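Local coordinates for protein 11S globulin (Wrightia tinctoria, PDB 5WXU) that probably serves as a hexameric seed storage protein of the two-cupin 11S family and binds the plant hormone auxin, at residues H60-W68 against D81-N89. Sequence-based numbering, arbitrary orientation.
Sequences HEAGYSEIW and DATRHVIEN. With PO4 (phosphate ion), chain N.
A82 opens the pairing of 81-89 with 60-68: its carbonyl accepts W68 N, and its methyl, small enough to fit beside the indole, lies 3.8 Å from W68 CE3. T83 lays CG2 3.4 Å from E66 O and over one face of the H85 ring. R84 is bonded to E66 through both backbone N-H and C=O groups. With chi1 at -179° the chain leaves CG opposite the backbone N, then bends at chi3, bringing NE (2.8 Å) and NH2 (2.7 Å) side-on to E66 OE1, which lies in the guanidinium plane; W68 CH2 lies over one guanidinium face, and NH1 bonds Y357 and G383. Shortening this side chain to alanine would probably strip E66 OE1 of both its N-H donors and take away the guanidinium that W68 CH2 packs against. H85, on the other face, has two ring nitrogens to bond on both sides: ND1 meets S65 OG at 2.7 Å, and NE2 donates to a phosphate ion, probably from the crystallisation liquor. S65 OG also bonds H60 NE2. V86 sets CB over the Y64 ring, 3.7 Å from its centroid, a CH-pi contact. Beside I87, the backbone angles of G63 demand glycine: a CB would jam against A62 O and hit V86 O. E88 N closes the pairing on A62 O (2.8 Å); its carboxylate reaches R260. In this antiparallel cupin sheet strand 56-60 flanks 63-67 and strand 178-185 flanks 80-87; M258 packs against S65, H85 and I87, L385 against W68 and A82.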
loop_
_atom_site.group_PDB
_atom_site.type_symbol
_atom_site.label_atom_id
_atom_site.label_comp_id
_atom_site.label_asym_id
_atom_site.label_seq_id
_atom_site.Cartn_x
_atom_site.Cartn_y
_atom_site.Cartn_z
ATOM N N HIS B 60 -25.479 -37.834 0.794
ATOM C CA HIS B 60 -24.855 -38.179 2.044
ATOM C C HIS B 60 -25.903 -38.705 2.987
ATOM O O HIS B 60 -27.103 -38.599 2.709
ATOM C CB HIS B 60 -24.136 -36.909 2.653
ATOM C CG HIS B 60 -23.387 -36.097 1.627
ATOM N ND1 HIS B 60 -22.199 -36.518 1.070
ATOM C CD2 HIS B 60 -23.663 -34.892 1.053
ATOM C CE1 HIS B 60 -21.806 -35.641 0.159
ATOM N NE2 HIS B 60 -22.680 -34.658 0.113
ATOM N N GLU B 61 -25.482 -39.095 4.171
ATOM C CA GLU B 61 -26.421 -39.503 5.174
ATOM C C GLU B 61 -27.375 -38.391 5.552
ATOM O O GLU B 61 -28.581 -38.617 5.670
ATOM C CB GLU B 61 -25.685 -39.924 6.413
ATOM C CG GLU B 61 -26.595 -40.213 7.567
ATOM C CD GLU B 61 -25.916 -40.706 8.772
ATOM O OE1 GLU B 61 -25.296 -39.916 9.515
ATOM O OE2 GLU B 61 -26.091 -41.914 9.031
ATOM N N ALA B 62 -26.832 -37.169 5.706
ATOM C CA ALA B 62 -27.531 -36.057 6.265
ATOM C C ALA B 62 -27.683 -34.857 5.314
ATOM O O ALA B 62 -27.847 -33.712 5.764
ATOM C CB ALA B 62 -26.901 -35.646 7.560
ATOM N N GLY B 63 -27.722 -35.141 4.047
ATOM C CA GLY B 63 -27.977 -34.136 3.048
ATOM C C GLY B 63 -27.459 -34.595 1.727
ATOM O O GLY B 63 -27.182 -35.776 1.573
ATOM N N TYR B 64 -27.304 -33.661 0.799
ATOM C CA TYR B 64 -26.803 -33.910 -0.508
ATOM C C TYR B 64 -26.134 -32.684 -1.120
ATOM O O TYR B 64 -26.337 -31.559 -0.642
ATOM C CB TYR B 64 -27.883 -34.374 -1.475
ATOM C CG TYR B 64 -29.072 -33.461 -1.632
ATOM C CD1 TYR B 64 -30.204 -33.597 -0.838
ATOM C CD2 TYR B 64 -29.072 -32.499 -2.645
ATOM C CE1 TYR B 64 -31.307 -32.726 -1.005
ATOM C CE2 TYR B 64 -30.145 -31.682 -2.839
ATOM C CZ TYR B 64 -31.263 -31.807 -2.027
ATOM O OH TYR B 64 -32.324 -30.970 -2.264
ATOM N N SER B 65 -25.323 -32.944 -2.136
ATOM C CA SER B 65 -24.609 -31.882 -2.855
ATOM C C SER B 65 -24.886 -31.914 -4.307
ATOM O O SER B 65 -24.618 -32.908 -4.943
ATOM C CB SER B 65 -23.100 -32.026 -2.607
ATOM O OG SER B 65 -22.812 -32.012 -1.206
ATOM N N GLU B 66 -25.311 -30.800 -4.894
ATOM C CA GLU B 66 -25.595 -30.721 -6.321
ATOM C C GLU B 66 -24.538 -29.888 -6.958
ATOM O O GLU B 66 -24.254 -28.765 -6.448
ATOM C CB GLU B 66 -26.962 -30.085 -6.580
ATOM C CG GLU B 66 -28.097 -30.777 -5.835
ATOM C CD GLU B 66 -29.451 -30.175 -6.270
ATOM O OE1 GLU B 66 -29.866 -29.146 -5.740
ATOM O OE2 GLU B 66 -30.091 -30.730 -7.155
ATOM N N ILE B 67 -23.954 -30.411 -8.026
ATOM C CA ILE B 67 -22.825 -29.803 -8.715
ATOM C C ILE B 67 -23.194 -29.373 -10.102
ATOM O O ILE B 67 -23.748 -30.175 -10.886
ATOM C CB ILE B 67 -21.642 -30.764 -8.739
ATOM C CG1 ILE B 67 -21.296 -31.164 -7.325
ATOM C CG2 ILE B 67 -20.468 -30.150 -9.499
ATOM C CD1 ILE B 67 -20.313 -32.312 -7.310
ATOM N N TRP B 68 -22.883 -28.107 -10.462
ATOM C CA TRP B 68 -23.058 -27.647 -11.851
ATOM C C TRP B 68 -21.911 -28.197 -12.632
ATOM O O TRP B 68 -20.778 -28.386 -12.101
ATOM C CB TRP B 68 -23.093 -26.113 -11.968
ATOM C CG TRP B 68 -24.439 -25.462 -11.659
ATOM C CD1 TRP B 68 -25.253 -25.018 -12.586
ATOM C CD2 TRP B 68 -25.113 -25.259 -10.382
ATOM N NE1 TRP B 68 -26.389 -24.531 -12.033
ATOM C CE2 TRP B 68 -26.339 -24.648 -10.674
ATOM C CE3 TRP B 68 -24.782 -25.494 -9.021
ATOM C CZ2 TRP B 68 -27.261 -24.290 -9.698
ATOM C CZ3 TRP B 68 -25.689 -25.101 -8.045
ATOM C CH2 TRP B 68 -26.917 -24.498 -8.385
ATOM N N ASP B 81 -16.396 -22.890 -10.091
ATOM C CA ASP B 81 -17.291 -24.034 -9.794
ATOM C C ASP B 81 -18.449 -23.543 -8.978
ATOM O O ASP B 81 -18.329 -22.587 -8.181
ATOM C CB ASP B 81 -16.575 -25.165 -9.093
ATOM C CG ASP B 81 -15.895 -26.083 -10.098
ATOM O OD1 ASP B 81 -16.405 -26.241 -11.242
ATOM O OD2 ASP B 81 -14.834 -26.602 -9.789
ATOM N N ALA B 82 -19.605 -24.198 -9.156
ATOM C CA ALA B 82 -20.775 -23.905 -8.395
ATOM C C ALA B 82 -21.381 -25.201 -7.822
ATOM O O ALA B 82 -21.477 -26.246 -8.509
ATOM C CB ALA B 82 -21.775 -23.159 -9.254
ATOM N N THR B 83 -21.665 -25.153 -6.539
ATOM C CA THR B 83 -22.253 -26.259 -5.784
ATOM C C THR B 83 -23.382 -25.799 -4.909
ATOM O O THR B 83 -23.324 -24.735 -4.296
ATOM C CB THR B 83 -21.227 -26.907 -4.865
ATOM O OG1 THR B 83 -20.030 -27.148 -5.590
ATOM C CG2 THR B 83 -21.722 -28.273 -4.306
ATOM N N ARG B 84 -24.431 -26.632 -4.813
ATOM C CA ARG B 84 -25.570 -26.356 -3.886
ATOM C C ARG B 84 -25.568 -27.449 -2.838
ATOM O O ARG B 84 -25.898 -28.623 -3.152
ATOM C CB ARG B 84 -26.915 -26.240 -4.611
ATOM C CG ARG B 84 -28.078 -25.945 -3.712
ATOM C CD ARG B 84 -29.285 -25.420 -4.489
ATOM N NE ARG B 84 -29.814 -26.391 -5.437
ATOM C CZ ARG B 84 -30.415 -26.155 -6.612
ATOM N NH1 ARG B 84 -30.541 -24.919 -7.166
ATOM N NH2 ARG B 84 -30.921 -27.224 -7.294
ATOM N N HIS B 85 -25.209 -27.100 -1.609
ATOM C CA HIS B 85 -25.285 -28.107 -0.556
ATOM C C HIS B 85 -26.588 -27.973 0.183
ATOM O O HIS B 85 -27.031 -26.886 0.459
ATOM C CB HIS B 85 -24.139 -27.981 0.437
ATOM C CG HIS B 85 -22.788 -28.212 -0.126
ATOM N ND1 HIS B 85 -22.318 -29.453 -0.552
ATOM C CD2 HIS B 85 -21.751 -27.334 -0.321
ATOM C CE1 HIS B 85 -21.061 -29.325 -0.961
ATOM N NE2 HIS B 85 -20.696 -28.045 -0.836
ATOM N N VAL B 86 -27.202 -29.126 0.536
ATOM C CA VAL B 86 -28.459 -29.111 1.201
ATOM C C VAL B 86 -28.238 -29.975 2.416
ATOM O O VAL B 86 -27.916 -31.146 2.260
ATOM C CB VAL B 86 -29.597 -29.606 0.294
ATOM C CG1 VAL B 86 -30.878 -29.725 1.122
ATOM C CG2 VAL B 86 -29.801 -28.631 -0.864
ATOM N N ILE B 87 -28.271 -29.384 3.603
ATOM C CA ILE B 87 -27.896 -30.056 4.826
ATOM C C ILE B 87 -29.179 -30.244 5.632
ATOM O O ILE B 87 -29.758 -29.287 6.059
ATOM C CB ILE B 87 -26.876 -29.241 5.646
ATOM C CG1 ILE B 87 -25.576 -28.944 4.815
ATOM C CG2 ILE B 87 -26.455 -29.923 6.928
ATOM C CD1 ILE B 87 -24.721 -27.846 5.415
ATOM N N GLU B 88 -29.528 -31.485 5.920
ATOM C CA GLU B 88 -30.685 -31.776 6.777
ATOM C C GLU B 88 -30.590 -31.259 8.158
ATOM O O GLU B 88 -29.521 -30.966 8.673
ATOM C CB GLU B 88 -30.911 -33.293 6.851
ATOM C CG GLU B 88 -31.349 -33.856 5.524
ATOM C CD GLU B 88 -31.385 -35.397 5.503
ATOM O OE1 GLU B 88 -31.496 -36.045 6.591
ATOM O OE2 GLU B 88 -31.275 -35.976 4.385
ATOM N N ASN B 89 -31.722 -31.235 8.852
ATOM C CA ASN B 89 -31.731 -30.980 10.294
ATOM C C ASN B 89 -30.750 -31.891 11.052
ATOM O O ASN B 89 -30.654 -33.020 10.751
ATOM C CB ASN B 89 -33.165 -31.196 10.856
ATOM C CG ASN B 89 -33.198 -31.278 12.385
ATOM O OD1 ASN B 89 -33.310 -32.397 12.957
ATOM N ND2 ASN B 89 -33.039 -30.137 13.062
HETATM P P PO4 N . -16.619 -27.431 0.012
HETATM O O1 PO4 N . -15.391 -28.448 0.240
HETATM O O2 PO4 N . -17.171 -26.587 1.149
HETATM O O3 PO4 N . -16.078 -26.248 -0.802
HETATM O O4 PO4 N . -17.713 -27.898 -0.949
HETATM O O HOH W 1 -19.052 -26.711 -10.763
#